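Local coordinates for TRAP dicarboxylate transporter, DctP subunit (Anaerococcus prevoti, PDB 4N91), which binds D-glucuronate in both its alpha and beta forms and probably delivers it, as a periplasmic solute-binding protein, to a TRAP transporter, at residues L50-Y55 against E264-L269; D58-K63 against E256-V261. All blocks are in the same frame, centred on the assembly; numbering follows the deposited sequence.

Interaction 1: residues L50-Y55 against E264-L269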
ATOM      1  N   LEU A  50      15.030   4.586   7.492  1.00 16.89           N
ATOM      2  CA  LEU A  50      16.161   5.049   8.279  1.00 17.94           C
ATOM      3  C   LEU A  50      17.119   3.868   8.515  1.00 20.29           C
ATOM      4  O   LEU A  50      18.342   4.030   8.507  1.00 20.76           O
ATOM      5  CB  LEU A  50      15.716   5.636   9.614  1.00 20.94           C
ATOM      6  CG  LEU A  50      15.028   7.010   9.554  1.00 24.13           C
ATOM      7  CD1 LEU A  50      14.675   7.461  10.960  1.00 22.91           C
ATOM      8  CD2 LEU A  50      15.914   8.031   8.857  1.00 25.21           C
ATOM      9  N   ALA A  51      16.568   2.680   8.725  1.00 19.46           N
ATOM     10  CA  ALA A  51      17.419   1.482   8.909  1.00 18.40           C
ATOM     11  C   ALA A  51      18.172   1.141   7.611  1.00 17.25           C
ATOM     12  O   ALA A  51      19.361   0.802   7.616  1.00 19.25           O
ATOM     13  CB  ALA A  51      16.582   0.320   9.373  1.00 17.15           C
ATOM     14  N   PHE A  52      17.472   1.251   6.492  1.00 19.16           N
ATOM     15  CA  PHE A  52      18.084   1.137   5.167  1.00 18.45           C
ATOM     16  C   PHE A  52      19.266   2.098   5.010  1.00 19.15           C
ATOM     17  O   PHE A  52      20.374   1.689   4.605  1.00 18.37           O
ATOM     18  CB  PHE A  52      17.011   1.417   4.108  1.00 18.54           C
ATOM     19  CG  PHE A  52      17.549   1.621   2.709  1.00 18.86           C
ATOM     20  CD1 PHE A  52      17.988   0.552   1.955  1.00 21.42           C
ATOM     21  CD2 PHE A  52      17.589   2.889   2.150  1.00 19.15           C
ATOM     22  CE1 PHE A  52      18.486   0.737   0.655  1.00 18.25           C
ATOM     23  CE2 PHE A  52      18.077   3.079   0.848  1.00 19.83           C
ATOM     24  CZ  PHE A  52      18.530   2.005   0.113  1.00 21.25           C
ATOM     25  N   GLU A  53      19.034   3.371   5.337  1.00 19.10           N
ATOM     26  CA  GLU A  53      20.062   4.389   5.213  1.00 20.55           C
ATOM     27  C   GLU A  53      21.266   4.044   6.072  1.00 23.27           C
ATOM     28  O   GLU A  53      22.417   4.117   5.629  1.00 24.01           O
ATOM     29  CB  GLU A  53      19.515   5.745   5.622  1.00 23.88           C
ATOM     30  CG  GLU A  53      20.567   6.825   5.735  1.00 26.24           C
ATOM     31  CD  GLU A  53      19.968   8.173   6.031  1.00 32.08           C
ATOM     32  OE1 GLU A  53      18.725   8.270   6.042  1.00 33.38           O
ATOM     33  OE2 GLU A  53      20.736   9.135   6.249  1.00 30.78           O
ATOM     34  N   GLU A  54      21.008   3.655   7.313  1.00 22.34           N
ATOM     35  CA  GLU A  54      22.099   3.351   8.217  1.00 21.66           C
ATOM     36  C   GLU A  54      22.875   2.111   7.741  1.00 22.86           C
ATOM     37  O   GLU A  54      24.115   2.071   7.782  1.00 24.73           O
ATOM     38  CB  GLU A  54      21.558   3.134   9.621  1.00 24.27           C
ATOM     39  CG  GLU A  54      22.676   2.953  10.655  1.00 38.98           C
ATOM     40  CD  GLU A  54      22.149   2.752  12.057  1.00 48.77           C
ATOM     41  OE1 GLU A  54      20.909   2.668  12.211  1.00 52.46           O
ATOM     42  OE2 GLU A  54      22.971   2.677  13.003  1.00 50.57           O
ATOM     43  N   TYR A  55      22.155   1.094   7.289  1.00 20.14           N
ATOM     44  CA  TYR A  55      22.802  -0.113   6.812  1.00 21.08           C
ATOM     45  C   TYR A  55      23.739   0.206   5.657  1.00 23.87           C
ATOM     46  O   TYR A  55      24.908  -0.198   5.657  1.00 24.98           O
ATOM     47  CB  TYR A  55      21.788  -1.171   6.380  1.00 20.18           C
ATOM     48  CG  TYR A  55      22.466  -2.404   5.851  1.00 20.58           C
ATOM     49  CD1 TYR A  55      22.920  -3.392   6.722  1.00 26.23           C
ATOM     50  CD2 TYR A  55      22.691  -2.578   4.495  1.00 22.55           C
ATOM     51  CE1 TYR A  55      23.560  -4.515   6.247  1.00 26.42           C
ATOM     52  CE2 TYR A  55      23.337  -3.700   4.011  1.00 26.00           C
ATOM     53  CZ  TYR A  55      23.771  -4.665   4.895  1.00 29.79           C
ATOM     54  OH  TYR A  55      24.427  -5.783   4.422  1.00 33.21           O
ATOM     55  N   GLU A 264      20.905  -5.934   0.101  1.00 20.68           N
ATOM     56  CA  GLU A 264      20.858  -6.317   1.510  1.00 19.70           C
ATOM     57  C   GLU A 264      20.085  -5.259   2.284  1.00 21.35           C
ATOM     58  O   GLU A 264      19.266  -5.570   3.164  1.00 22.50           O
ATOM     59  CB  GLU A 264      22.275  -6.462   2.073  1.00 23.80           C
ATOM     60  CG  GLU A 264      23.054  -7.661   1.557  1.00 38.80           C
ATOM     61  CD  GLU A 264      24.557  -7.608   1.911  1.00 56.25           C
ATOM     62  OE1 GLU A 264      25.110  -6.494   2.091  1.00 56.06           O
ATOM     63  OE2 GLU A 264      25.190  -8.687   2.008  1.00 59.73           O
ATOM     64  N   GLY A 265      20.320  -3.996   1.935  1.00 17.87           N
ATOM     65  CA  GLY A 265      19.590  -2.908   2.555  1.00 15.99           C
ATOM     66  C   GLY A 265      18.096  -2.986   2.345  1.00 16.36           C
ATOM     67  O   GLY A 265      17.336  -2.663   3.246  1.00 19.94           O
ATOM     68  N   PHE A 266      17.666  -3.378   1.143  1.00 17.97           N
ATOM     69  CA  PHE A 266      16.243  -3.505   0.870  1.00 16.42           C
ATOM     70  C   PHE A 266      15.625  -4.599   1.747  1.00 15.28           C
ATOM     71  O   PHE A 266      14.464  -4.504   2.147  1.00 17.59           O
ATOM     72  CB  PHE A 266      16.014  -3.842  -0.604  1.00 18.04           C
ATOM     73  CG  PHE A 266      16.448  -2.771  -1.572  1.00 16.07           C
ATOM     74  CD1 PHE A 266      16.290  -1.427  -1.288  1.00 21.41           C
ATOM     75  CD2 PHE A 266      17.014  -3.133  -2.793  1.00 21.79           C
ATOM     76  CE1 PHE A 266      16.681  -0.449  -2.207  1.00 29.11           C
ATOM     77  CE2 PHE A 266      17.400  -2.157  -3.704  1.00 20.92           C
ATOM     78  CZ  PHE A 266      17.259  -0.833  -3.400  1.00 20.07           C
ATOM     79  N   LYS A 267      16.382  -5.660   2.020  1.00 18.04           N
ATOM     80  CA  LYS A 267      15.907  -6.730   2.877  1.00 16.80           C
ATOM     81  C   LYS A 267      15.770  -6.218   4.297  1.00 17.98           C
ATOM     82  O   LYS A 267      14.803  -6.506   4.990  1.00 17.69           O
ATOM     83  CB  LYS A 267      16.860  -7.914   2.847  1.00 22.01           C
ATOM     84  CG  LYS A 267      16.311  -9.108   3.587  1.00 25.96           C
ATOM     85  CD  LYS A 267      17.299 -10.292   3.558  1.00 38.14           C
ATOM     86  CE  LYS A 267      17.781 -10.617   2.145  1.00 49.86           C
ATOM     87  NZ  LYS A 267      18.808 -11.710   2.167  1.00 57.95           N
ATOM     88  N   VAL A 268      16.750  -5.449   4.741  1.00 17.36           N
ATOM     89  CA  VAL A 268      16.669  -4.833   6.074  1.00 17.67           C
ATOM     90  C   VAL A 268      15.455  -3.914   6.184  1.00 16.93           C
ATOM     91  O   VAL A 268      14.750  -3.912   7.199  1.00 17.27           O
ATOM     92  CB  VAL A 268      17.965  -4.038   6.409  1.00 19.64           C
ATOM     93  CG1 VAL A 268      17.787  -3.209   7.679  1.00 20.68           C
ATOM     94  CG2 VAL A 268      19.120  -5.007   6.575  1.00 21.74           C
ATOM     95  N   LEU A 269      15.233  -3.124   5.147  1.00 14.91           N
ATOM     96  CA  LEU A 269      14.066  -2.244   5.055  1.00 16.43           C
ATOM     97  C   LEU A 269      12.770  -3.030   5.262  1.00 14.73           C
ATOM     98  O   LEU A 269      11.923  -2.686   6.083  1.00 14.25           O
ATOM     99  CB  LEU A 269      14.065  -1.593   3.677  1.00 17.65           C
ATOM    100  CG  LEU A 269      12.797  -0.891   3.234  1.00 16.09           C
ATOM    101  CD1 LEU A 269      12.354   0.171   4.219  1.00 15.67           C
ATOM    102  CD2 LEU A 269      13.063  -0.267   1.847  1.00 16.04           C
TER
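Y55 and E264 meet through one hydrogen bond: Y55 OH donates to E264 OE1 at 2.5 Å. The acceptor lies in the plane of the tyrosine ring, at its edge. The hydroxyl comes from above the carboxylate plane, 71° out of it; the planes are nearly perpendicular. CG of Y55 is anti to the backbone N (chi1 178°), which sets the root of the ring toward helix 256-290. There CG2 of V268 sits over one face, offset toward the rim, 4.1 Å from Y55 CD1. Y55 CD2 packs on G265 CA at 3.7 Å. An alanine at Y55 would probably leave E264 OE1 without this donor and open a gap beside G265 and V268. F52 CD1, at the ring edge, lies 3.5 Å from G265 O. G265 has no side chain to run into F52 CD1, so the backbones approach, F52 CA to G265 CA 5.0 Å. The F52 and F266 rings are nearly parallel but strongly displaced, sharing little of their faces. Further out, I91 touches both phenylalanines, V146 touches F266 and L149 touches L269. This is near-antiparallel helix packing (150°, axes 8.2 Å apart) over the five-stranded sheet of one lobe of the solute-binding fold.

Interaction 2: residues D58-K63 against E256-V261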
ATOM      1  N   ASP A  58      26.725   2.575   6.506  1.00 26.92           N
ATOM      2  CA  ASP A  58      27.728   1.904   7.324  1.00 29.26           C
ATOM      3  C   ASP A  58      28.699   1.110   6.458  1.00 35.77           C
ATOM      4  O   ASP A  58      29.880   0.996   6.797  1.00 35.26           O
ATOM      5  CB  ASP A  58      27.078   0.972   8.345  1.00 33.41           C
ATOM      6  CG  ASP A  58      26.534   1.710   9.562  1.00 46.94           C
ATOM      7  OD1 ASP A  58      26.848   2.909   9.738  1.00 51.49           O
ATOM      8  OD2 ASP A  58      25.793   1.083  10.352  1.00 49.72           O
ATOM      9  N   LYS A  59      28.222   0.547   5.351  1.00 29.28           N
ATOM     10  CA  LYS A  59      29.096  -0.263   4.499  1.00 35.57           C
ATOM     11  C   LYS A  59      29.791   0.571   3.422  1.00 36.75           C
ATOM     12  O   LYS A  59      30.897   0.243   2.996  1.00 39.12           O
ATOM     13  CB  LYS A  59      28.328  -1.406   3.828  1.00 34.36           C
ATOM     14  CG  LYS A  59      27.460  -2.243   4.772  1.00 39.38           C
ATOM     15  CD  LYS A  59      27.904  -3.694   4.858  1.00 46.51           C
ATOM     16  CE  LYS A  59      27.870  -4.372   3.488  1.00 50.92           C
ATOM     17  NZ  LYS A  59      28.024  -5.862   3.532  1.00 47.73           N
ATOM     18  N   LEU A  60      29.138   1.645   2.996  1.00 31.44           N
ATOM     19  CA  LEU A  60      29.524   2.406   1.815  1.00 36.41           C
ATOM     20  C   LEU A  60      29.305   3.918   2.012  1.00 44.99           C
ATOM     21  O   LEU A  60      29.004   4.636   1.051  1.00 44.47           O
ATOM     22  CB  LEU A  60      28.636   1.964   0.656  1.00 38.44           C
ATOM     23  CG  LEU A  60      29.072   0.918  -0.362  1.00 44.27           C
ATOM     24  CD1 LEU A  60      29.846  -0.221   0.233  1.00 49.01           C
ATOM     25  CD2 LEU A  60      27.816   0.419  -1.047  1.00 42.03           C
ATOM     26  N   GLY A  61      29.429   4.408   3.241  1.00 48.91           N
ATOM     27  CA  GLY A  61      29.082   5.794   3.536  1.00 47.36           C
ATOM     28  C   GLY A  61      30.022   6.834   2.945  1.00 49.67           C
ATOM     29  O   GLY A  61      29.633   7.986   2.726  1.00 52.65           O
ATOM     30  N   ASP A  62      31.267   6.447   2.693  1.00 51.13           N
ATOM     31  CA  ASP A  62      32.201   7.352   2.035  1.00 55.74           C
ATOM     32  C   ASP A  62      31.711   7.701   0.627  1.00 56.98           C
ATOM     33  O   ASP A  62      32.138   8.700   0.051  1.00 61.40           O
ATOM     34  CB  ASP A  62      33.599   6.726   1.942  1.00 60.38           C
ATOM     35  CG  ASP A  62      34.307   6.662   3.284  1.00 69.31           C
ATOM     36  OD1 ASP A  62      33.918   7.413   4.205  1.00 73.01           O
ATOM     37  OD2 ASP A  62      35.262   5.864   3.416  1.00 71.70           O
ATOM     38  N   LYS A  63      30.819   6.876   0.080  1.00 44.39           N
ATOM     39  CA  LYS A  63      30.460   6.956  -1.334  1.00 37.52           C
ATOM     40  C   LYS A  63      29.034   7.428  -1.592  1.00 34.42           C
ATOM     41  O   LYS A  63      28.767   8.097  -2.591  1.00 34.05           O
ATOM     42  CB  LYS A  63      30.636   5.585  -1.976  1.00 39.00           C
ATOM     43  CG  LYS A  63      30.542   5.593  -3.483  1.00 43.89           C
ATOM     44  CD  LYS A  63      30.967   4.247  -4.057  1.00 50.49           C
ATOM     45  CE  LYS A  63      30.880   4.229  -5.575  1.00 46.97           C
ATOM     46  NZ  LYS A  63      31.278   2.898  -6.121  1.00 48.13           N
ATOM     47  N   GLU A 256      28.814  -4.069  -9.044  1.00 35.99           N
ATOM     48  CA  GLU A 256      28.368  -5.322  -8.441  1.00 37.36           C
ATOM     49  C   GLU A 256      28.325  -5.256  -6.924  1.00 35.59           C
ATOM     50  O   GLU A 256      27.347  -5.675  -6.306  1.00 34.98           O
ATOM     51  CB  GLU A 256      29.301  -6.480  -8.840  1.00 43.07           C
ATOM     52  CG  GLU A 256      28.944  -7.809  -8.151  1.00 50.51           C
ATOM     53  CD  GLU A 256      30.019  -8.884  -8.300  1.00 60.43           C
ATOM     54  OE1 GLU A 256      31.124  -8.580  -8.802  1.00 62.90           O
ATOM     55  OE2 GLU A 256      29.757 -10.043  -7.900  1.00 62.31           O
ATOM     56  N   GLU A 257      29.402  -4.754  -6.330  1.00 34.45           N
ATOM     57  CA  GLU A 257      29.556  -4.808  -4.889  1.00 41.26           C
ATOM     58  C   GLU A 257      28.608  -3.830  -4.232  1.00 33.58           C
ATOM     59  O   GLU A 257      28.069  -4.108  -3.165  1.00 34.37           O
ATOM     60  CB  GLU A 257      30.993  -4.509  -4.480  1.00 48.15           C
ATOM     61  CG  GLU A 257      31.907  -5.723  -4.602  1.00 60.77           C
ATOM     62  CD  GLU A 257      31.519  -6.844  -3.637  1.00 67.74           C
ATOM     63  OE1 GLU A 257      31.526  -6.601  -2.407  1.00 69.95           O
ATOM     64  OE2 GLU A 257      31.197  -7.960  -4.108  1.00 66.76           O
ATOM     65  N   ASP A 258      28.402  -2.688  -4.876  1.00 28.49           N
ATOM     66  CA  ASP A 258      27.455  -1.707  -4.365  1.00 25.65           C
ATOM     67  C   ASP A 258      26.023  -2.240  -4.434  1.00 26.42           C
ATOM     68  O   ASP A 258      25.236  -2.063  -3.500  1.00 26.66           O
ATOM     69  CB  ASP A 258      27.556  -0.408  -5.149  1.00 25.49           C
ATOM     70  CG  ASP A 258      28.884   0.278  -4.964  1.00 40.39           C
ATOM     71  OD1 ASP A 258      29.795  -0.347  -4.395  1.00 48.10           O
ATOM     72  OD2 ASP A 258      29.018   1.442  -5.390  1.00 39.32           O
ATOM     73  N   ARG A 259      25.685  -2.871  -5.551  1.00 26.79           N
ATOM     74  CA  ARG A 259      24.361  -3.453  -5.747  1.00 28.27           C
ATOM     75  C   ARG A 259      24.075  -4.479  -4.660  1.00 27.77           C
ATOM     76  O   ARG A 259      22.960  -4.569  -4.162  1.00 26.82           O
ATOM     77  CB  ARG A 259      24.257  -4.124  -7.114  1.00 29.60           C
ATOM     78  CG  ARG A 259      22.935  -4.835  -7.366  1.00 28.38           C
ATOM     79  CD  ARG A 259      21.768  -3.851  -7.336  1.00 28.88           C
ATOM     80  NE  ARG A 259      20.480  -4.514  -7.520  1.00 31.40           N
ATOM     81  CZ  ARG A 259      19.979  -4.874  -8.701  1.00 36.32           C
ATOM     82  NH1 ARG A 259      20.648  -4.628  -9.822  1.00 35.08           N
ATOM     83  NH2 ARG A 259      18.794  -5.473  -8.759  1.00 37.44           N
ATOM     84  N   LYS A 260      25.080  -5.262  -4.294  1.00 28.52           N
ATOM     85  CA  LYS A 260      24.874  -6.273  -3.267  1.00 26.06           C
ATOM     86  C   LYS A 260      24.496  -5.620  -1.934  1.00 22.70           C
ATOM     87  O   LYS A 260      23.610  -6.097  -1.219  1.00 25.27           O
ATOM     88  CB  LYS A 260      26.108  -7.163  -3.132  1.00 32.72           C
ATOM     89  CG  LYS A 260      26.190  -8.150  -4.279  1.00 44.99           C
ATOM     90  CD  LYS A 260      27.532  -8.835  -4.345  1.00 52.69           C
ATOM     91  CE  LYS A 260      27.484 -10.008  -5.301  1.00 58.39           C
ATOM     92  NZ  LYS A 260      28.854 -10.433  -5.679  1.00 64.13           N
ATOM     93  N   VAL A 261      25.137  -4.499  -1.626  1.00 23.36           N
ATOM     94  CA  VAL A 261      24.858  -3.792  -0.384  1.00 24.45           C
ATOM     95  C   VAL A 261      23.465  -3.169  -0.428  1.00 22.32           C
ATOM     96  O   VAL A 261      22.702  -3.275   0.533  1.00 20.67           O
ATOM     97  CB  VAL A 261      25.917  -2.729  -0.075  1.00 24.30           C
ATOM     98  CG1 VAL A 261      25.486  -1.884   1.108  1.00 27.77           C
ATOM     99  CG2 VAL A 261      27.291  -3.405   0.179  1.00 26.51           C
TER
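K63 has CG anti to its backbone N (chi1 -169°), and its chain stays extended from there, which carries the ammonium across to D258. The side chains of K63 and D258 cross at about a right angle. K63 NZ donates to D258 OD2 at 2.8 Å in a salt bridge, on the syn side and 17° out of the carboxylate plane. The same OD2 is hydrogen-bonded to Y64 OH, so two partners grip one oxygen of a buried carboxylate. That pairing would probably favour its charged form. Beside the bridge the contact is apolar. L60 and V261 reach toward each other tip to tip, with L60 CD2 3.8 Å from V261 CB. L60 CD2 also lies 4.0 Å from D258 CA. K59 is bent along its chain and crosses V261 with its aliphatic part. K59 CE comes to 3.5 Å from V261 CG2, a tight carbon contact. K59 NZ makes a long, weak ion pair with E264 OE1. The contact joins the C-terminal end of helix 44-60, and the turn leading to strand 64-69, to the first turns of helix 256-290. K63 also shares backbone hydrogen bonds with T31 on strand 31-36.

Overall arrangement
Both interactions join helix 44-60 to helix 256-290, and their centres are 11 Å apart. Interaction 1 is the more deeply placed, lying nearer the chain centre. Half of its touching residues are buried, and aromatic and aliphatic groups dominate it. L269 lies about 9 Å from the ligand-binding D242, side chain to side chain. Interaction 2 lies farther out, at one end of the helix pair and away from the annotated sites. There lysines border a small apolar contact, and the polar link is a salt bridge, against a tyrosine-carboxylate hydrogen bond in interaction 1. The two contacts touch: K59 NZ is 3.3 Å from E264 OE1, a weak ion pair, and Y55 packs on V261.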